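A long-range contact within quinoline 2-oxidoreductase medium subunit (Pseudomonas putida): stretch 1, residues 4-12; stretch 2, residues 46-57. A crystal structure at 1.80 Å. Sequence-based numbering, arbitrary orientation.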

ATOM      1  N   PRO C   4      19.663  16.019 -20.810  1.00 18.28           N
ATOM      2  CA  PRO C   4      19.114  15.607 -22.102  1.00 19.51           C
ATOM      3  C   PRO C   4      19.885  14.317 -22.403  1.00 21.05           C
ATOM      4  O   PRO C   4      20.871  14.022 -21.720  1.00 20.17           O
ATOM      5  CB  PRO C   4      19.489  16.768 -23.024  1.00 20.16           C
ATOM      6  CG  PRO C   4      20.752  17.279 -22.430  1.00 21.48           C
ATOM      7  CD  PRO C   4      20.481  17.237 -20.944  1.00 18.43           C
ATOM      8  N   ALA C   5      19.454  13.547 -23.394  1.00 21.53           N
ATOM      9  CA  ALA C   5      20.124  12.286 -23.709  1.00 21.86           C
ATOM     10  C   ALA C   5      21.487  12.432 -24.391  1.00 21.20           C
ATOM     11  O   ALA C   5      21.741  13.407 -25.092  1.00 21.60           O
ATOM     12  CB  ALA C   5      19.209  11.419 -24.564  1.00 22.03           C
ATOM     13  N   PHE C   6      22.363  11.453 -24.165  1.00 21.08           N
ATOM     14  CA  PHE C   6      23.695  11.437 -24.770  1.00 19.60           C
ATOM     15  C   PHE C   6      24.375  10.088 -24.552  1.00 20.65           C
ATOM     16  O   PHE C   6      24.005   9.338 -23.649  1.00 20.92           O
ATOM     17  CB  PHE C   6      24.569  12.566 -24.196  1.00 18.18           C
ATOM     18  CG  PHE C   6      24.641  12.585 -22.689  1.00 18.73           C
ATOM     19  CD1 PHE C   6      25.423  11.662 -21.999  1.00 18.20           C
ATOM     20  CD2 PHE C   6      23.897  13.511 -21.959  1.00 18.43           C
ATOM     21  CE1 PHE C   6      25.461  11.661 -20.600  1.00 18.40           C
ATOM     22  CE2 PHE C   6      23.929  13.518 -20.566  1.00 19.00           C
ATOM     23  CZ  PHE C   6      24.714  12.590 -19.885  1.00 18.03           C
ATOM     24  N   SER C   7      25.353   9.766 -25.395  1.00 20.75           N
ATOM     25  CA  SER C   7      26.083   8.512 -25.243  1.00 20.57           C
ATOM     26  C   SER C   7      27.283   8.800 -24.347  1.00 19.65           C
ATOM     27  O   SER C   7      27.551   9.956 -24.015  1.00 20.27           O
ATOM     28  CB  SER C   7      26.542   7.978 -26.605  1.00 19.13           C
ATOM     29  OG  SER C   7      27.387   8.909 -27.245  1.00 22.53           O
ATOM     30  N   TYR C   8      28.011   7.758 -23.964  1.00 20.68           N
ATOM     31  CA  TYR C   8      29.150   7.924 -23.067  1.00 22.21           C
ATOM     32  C   TYR C   8      30.324   7.021 -23.412  1.00 21.88           C
ATOM     33  O   TYR C   8      30.142   5.855 -23.757  1.00 22.72           O
ATOM     34  CB  TYR C   8      28.699   7.637 -21.634  1.00 21.73           C
ATOM     35  CG  TYR C   8      29.799   7.626 -20.596  1.00 22.56           C
ATOM     36  CD1 TYR C   8      30.202   8.801 -19.955  1.00 21.95           C
ATOM     37  CD2 TYR C   8      30.405   6.426 -20.214  1.00 22.00           C
ATOM     38  CE1 TYR C   8      31.178   8.779 -18.951  1.00 19.61           C
ATOM     39  CE2 TYR C   8      31.379   6.394 -19.218  1.00 22.61           C
ATOM     40  CZ  TYR C   8      31.759   7.571 -18.590  1.00 22.14           C
ATOM     41  OH  TYR C   8      32.710   7.529 -17.596  1.00 19.95           O
ATOM     42  N   ARG C   9      31.526   7.577 -23.308  1.00 21.90           N
ATOM     43  CA  ARG C   9      32.758   6.843 -23.571  1.00 23.86           C
ATOM     44  C   ARG C   9      33.825   7.311 -22.591  1.00 23.38           C
ATOM     45  O   ARG C   9      33.892   8.492 -22.253  1.00 24.09           O
ATOM     46  CB  ARG C   9      33.246   7.081 -25.008  1.00 24.34           C
ATOM     47  CG  ARG C   9      32.389   6.419 -26.063  1.00 26.12           C
ATOM     48  CD  ARG C   9      32.993   6.550 -27.458  1.00 28.97           C
ATOM     49  NE  ARG C   9      34.280   5.869 -27.594  1.00 28.56           N
ATOM     50  CZ  ARG C   9      34.853   5.603 -28.765  1.00 30.26           C
ATOM     51  NH1 ARG C   9      34.246   5.959 -29.891  1.00 29.71           N
ATOM     52  NH2 ARG C   9      36.025   4.983 -28.818  1.00 29.58           N
ATOM     53  N   ALA C  10      34.648   6.376 -22.130  1.00 22.76           N
ATOM     54  CA  ALA C  10      35.726   6.684 -21.200  1.00 22.93           C
ATOM     55  C   ALA C  10      36.987   5.981 -21.703  1.00 23.53           C
ATOM     56  O   ALA C  10      37.428   4.985 -21.132  1.00 22.51           O
ATOM     57  CB  ALA C  10      35.370   6.198 -19.799  1.00 22.19           C
ATOM     58  N   PRO C  11      37.577   6.495 -22.791  1.00 25.12           N
ATOM     59  CA  PRO C  11      38.789   5.912 -23.380  1.00 24.34           C
ATOM     60  C   PRO C  11      39.994   5.831 -22.447  1.00 24.78           C
ATOM     61  O   PRO C  11      40.185   6.671 -21.567  1.00 23.44           O
ATOM     62  CB  PRO C  11      39.036   6.785 -24.611  1.00 24.80           C
ATOM     63  CG  PRO C  11      38.345   8.062 -24.297  1.00 27.11           C
ATOM     64  CD  PRO C  11      37.105   7.643 -23.579  1.00 24.32           C
ATOM     65  N   ALA C  12      40.808   4.804 -22.662  1.00 25.71           N
ATOM     66  CA  ALA C  12      41.988   4.565 -21.841  1.00 25.34           C
ATOM     67  C   ALA C  12      43.203   5.374 -22.265  1.00 26.17           C
ATOM     68  O   ALA C  12      44.249   5.300 -21.618  1.00 27.88           O
ATOM     69  CB  ALA C  12      42.324   3.081 -21.851  1.00 26.11           C
ATOM     70  N   TYR C  46      23.600  20.625 -25.215  1.00 24.66           N
ATOM     71  CA  TYR C  46      23.059  19.369 -25.706  1.00 24.55           C
ATOM     72  C   TYR C  46      24.117  18.527 -26.401  1.00 24.88           C
ATOM     73  O   TYR C  46      24.124  18.406 -27.624  1.00 25.13           O
ATOM     74  CB  TYR C  46      21.904  19.633 -26.673  1.00 26.13           C
ATOM     75  CG  TYR C  46      20.752  20.398 -26.066  1.00 26.58           C
ATOM     76  CD1 TYR C  46      20.805  21.782 -25.919  1.00 27.09           C
ATOM     77  CD2 TYR C  46      19.605  19.732 -25.632  1.00 27.72           C
ATOM     78  CE1 TYR C  46      19.738  22.491 -25.356  1.00 27.77           C
ATOM     79  CE2 TYR C  46      18.535  20.428 -25.065  1.00 28.56           C
ATOM     80  CZ  TYR C  46      18.609  21.805 -24.932  1.00 29.40           C
ATOM     81  OH  TYR C  46      17.546  22.493 -24.386  1.00 31.35           O
ATOM     82  N   PRO C  47      25.027  17.926 -25.626  1.00 24.47           N
ATOM     83  CA  PRO C  47      26.071  17.099 -26.234  1.00 22.85           C
ATOM     84  C   PRO C  47      25.493  15.810 -26.796  1.00 23.06           C
ATOM     85  O   PRO C  47      24.472  15.315 -26.322  1.00 24.54           O
ATOM     86  CB  PRO C  47      27.023  16.842 -25.073  1.00 24.12           C
ATOM     87  CG  PRO C  47      26.083  16.779 -23.892  1.00 25.22           C
ATOM     88  CD  PRO C  47      25.160  17.956 -24.157  1.00 24.39           C
ATOM     89  N   SER C  48      26.145  15.267 -27.814  1.00 22.38           N
ATOM     90  CA  SER C  48      25.692  14.025 -28.413  1.00 22.50           C
ATOM     91  C   SER C  48      26.292  12.890 -27.598  1.00 21.46           C
ATOM     92  O   SER C  48      25.687  11.831 -27.430  1.00 20.22           O
ATOM     93  CB  SER C  48      26.194  13.930 -29.854  1.00 24.10           C
ATOM     94  OG  SER C  48      27.604  14.065 -29.885  1.00 25.15           O
ATOM     95  N   CYS C  49      27.489  13.141 -27.077  1.00 21.38           N
ATOM     96  CA  CYS C  49      28.220  12.145 -26.315  1.00 20.88           C
ATOM     97  C   CYS C  49      29.159  12.818 -25.322  1.00 20.48           C
ATOM     98  O   CYS C  49      29.718  13.874 -25.604  1.00 20.02           O
ATOM     99  CB  CYS C  49      29.032  11.280 -27.289  1.00 23.85           C
ATOM    100  SG  CYS C  49      30.263  10.169 -26.540  1.00 27.97           S
ATOM    101  N   LEU C  50      29.310  12.221 -24.147  1.00 19.77           N
ATOM    102  CA  LEU C  50      30.224  12.771 -23.158  1.00 19.04           C
ATOM    103  C   LEU C  50      31.435  11.856 -23.117  1.00 19.23           C
ATOM    104  O   LEU C  50      31.304  10.641 -22.967  1.00 18.71           O
ATOM    105  CB  LEU C  50      29.576  12.849 -21.774  1.00 17.33           C
ATOM    106  CG  LEU C  50      28.457  13.887 -21.618  1.00 17.79           C
ATOM    107  CD1 LEU C  50      28.069  13.987 -20.150  1.00 16.70           C
ATOM    108  CD2 LEU C  50      28.928  15.242 -22.134  1.00 15.70           C
ATOM    109  N   VAL C  51      32.610  12.450 -23.263  1.00 19.55           N
ATOM    110  CA  VAL C  51      33.853  11.700 -23.262  1.00 20.91           C
ATOM    111  C   VAL C  51      34.585  11.953 -21.956  1.00 20.06           C
ATOM    112  O   VAL C  51      35.163  13.024 -21.750  1.00 19.29           O
ATOM    113  CB  VAL C  51      34.747  12.127 -24.437  1.00 21.95           C
ATOM    114  CG1 VAL C  51      35.984  11.238 -24.495  1.00 23.42           C
ATOM    115  CG2 VAL C  51      33.951  12.053 -25.744  1.00 20.41           C
ATOM    116  N   ASP C  52      34.552  10.950 -21.089  1.00 19.77           N
ATOM    117  CA  ASP C  52      35.174  11.006 -19.771  1.00 20.45           C
ATOM    118  C   ASP C  52      36.689  10.844 -19.878  1.00 21.11           C
ATOM    119  O   ASP C  52      37.181  10.067 -20.700  1.00 23.01           O
ATOM    120  CB  ASP C  52      34.601   9.881 -18.893  1.00 19.04           C
ATOM    121  CG  ASP C  52      34.685  10.188 -17.403  1.00 20.82           C
ATOM    122  OD1 ASP C  52      35.622  10.897 -16.985  1.00 19.67           O
ATOM    123  OD2 ASP C  52      33.816   9.702 -16.649  1.00 20.17           O
ATOM    124  N   LEU C  53      37.423  11.573 -19.043  1.00 20.64           N
ATOM    125  CA  LEU C  53      38.880  11.498 -19.034  1.00 20.79           C
ATOM    126  C   LEU C  53      39.373  10.658 -17.856  1.00 20.12           C
ATOM    127  O   LEU C  53      40.576  10.588 -17.605  1.00 21.91           O
ATOM    128  CB  LEU C  53      39.483  12.907 -18.938  1.00 18.88           C
ATOM    129  CG  LEU C  53      39.077  13.915 -20.017  1.00 19.28           C
ATOM    130  CD1 LEU C  53      39.735  15.252 -19.731  1.00 19.75           C
ATOM    131  CD2 LEU C  53      39.485  13.403 -21.393  1.00 19.53           C
ATOM    132  N   ARG C  54      38.452  10.002 -17.154  1.00 19.99           N
ATOM    133  CA  ARG C  54      38.811   9.201 -15.983  1.00 21.15           C
ATOM    134  C   ARG C  54      39.871   8.125 -16.208  1.00 21.29           C
ATOM    135  O   ARG C  54      40.621   7.800 -15.290  1.00 20.62           O
ATOM    136  CB  ARG C  54      37.564   8.543 -15.367  1.00 22.10           C
ATOM    137  CG  ARG C  54      36.860   7.530 -16.253  1.00 24.72           C
ATOM    138  CD  ARG C  54      35.777   6.760 -15.487  1.00 28.43           C
ATOM    139  NE  ARG C  54      36.335   6.019 -14.352  1.00 33.28           N
ATOM    140  CZ  ARG C  54      35.639   5.195 -13.571  1.00 33.69           C
ATOM    141  NH1 ARG C  54      34.347   4.992 -13.788  1.00 32.27           N
ATOM    142  NH2 ARG C  54      36.237   4.579 -12.561  1.00 35.91           N
ATOM    143  N   ASN C  55      39.942   7.571 -17.414  1.00 22.05           N
ATOM    144  CA  ASN C  55      40.911   6.511 -17.682  1.00 23.20           C
ATOM    145  C   ASN C  55      42.218   6.928 -18.346  1.00 22.94           C
ATOM    146  O   ASN C  55      42.979   6.077 -18.806  1.00 25.84           O
ATOM    147  CB  ASN C  55      40.258   5.399 -18.503  1.00 23.49           C
ATOM    148  CG  ASN C  55      39.087   4.769 -17.788  1.00 23.84           C
ATOM    149  OD1 ASN C  55      39.162   4.486 -16.594  1.00 24.97           O
ATOM    150  ND2 ASN C  55      38.000   4.538 -18.513  1.00 24.61           N
ATOM    151  N   VAL C  56      42.481   8.226 -18.397  1.00 21.96           N
ATOM    152  CA  VAL C  56      43.716   8.727 -18.996  1.00 24.14           C
ATOM    153  C   VAL C  56      44.636   9.062 -17.822  1.00 23.44           C
ATOM    154  O   VAL C  56      44.722  10.207 -17.391  1.00 22.40           O
ATOM    155  CB  VAL C  56      43.443   9.985 -19.846  1.00 24.18           C
ATOM    156  CG1 VAL C  56      44.683  10.354 -20.650  1.00 24.62           C
ATOM    157  CG2 VAL C  56      42.261   9.729 -20.776  1.00 21.99           C
ATOM    158  N   SER C  57      45.317   8.036 -17.317  1.00 25.18           N
ATOM    159  CA  SER C  57      46.192   8.157 -16.154  1.00 26.27           C
ATOM    160  C   SER C  57      47.159   9.333 -16.114  1.00 26.59           C
ATOM    161  O   SER C  57      47.314   9.971 -15.068  1.00 25.67           O
ATOM    162  CB  SER C  57      46.975   6.854 -15.947  1.00 26.89           C
ATOM    163  OG  SER C  57      47.835   6.594 -17.041  1.00 30.50           O
TER
HETATM  164  O   HOH W   1      22.036  15.890 -25.391  1.00 24.15           O
HETATM  165  O   HOH W   2      33.074   5.211 -16.218  1.00 28.21           O
HETATM  166  O   HOH W   3      38.725   8.021 -19.775  1.00 23.00           O
HETATM  167  O   HOH W   4      46.078   6.249 -19.718  1.00 39.65           O

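Where the parallel pairing of the two strands runs out, side chains and water take over the bonding. Past the last bridge, Asn55 turns back from the type I turn Leu53–Val56 and its ND2 donates to Ala10 O at 2.7 Å, a job that a backbone amide does inside the sheet. Beside it, water 3 donates to Pro11 O and Asp52 O and accepts from Asn55 N, each at 2.7 Å; two carbonyls that could not bond each other are thus joined. Water 1 does the same before the strands begin, donating to Ala5 O (2.5 Å) and Pro47 O (2.7 Å).

Between these ends the ladder is regular. Ser7 N donates to Ser48 O and Leu50 N to Ser7 O, both at 2.9 Å; Arg9 N then reaches Leu50 O at 3.1 Å and Asp52 N reaches Arg9 O at 2.8 Å. Ser7 and Arg9 thus bond on both their N and O, the alternation expected of parallel strands.

Tyr8 and Leu50 share one face of the sheet. Nearby, Leu50 CD1 sits over the Phe6 ring, 3.8 Å from its centroid, a CH-pi contact. Tyr8 OH donates to Asp52 OD2 at 2.6 Å, while Asp52 OD1 accepts from Arg54 N at 3.0 Å, so one carboxylate ties strand to turn.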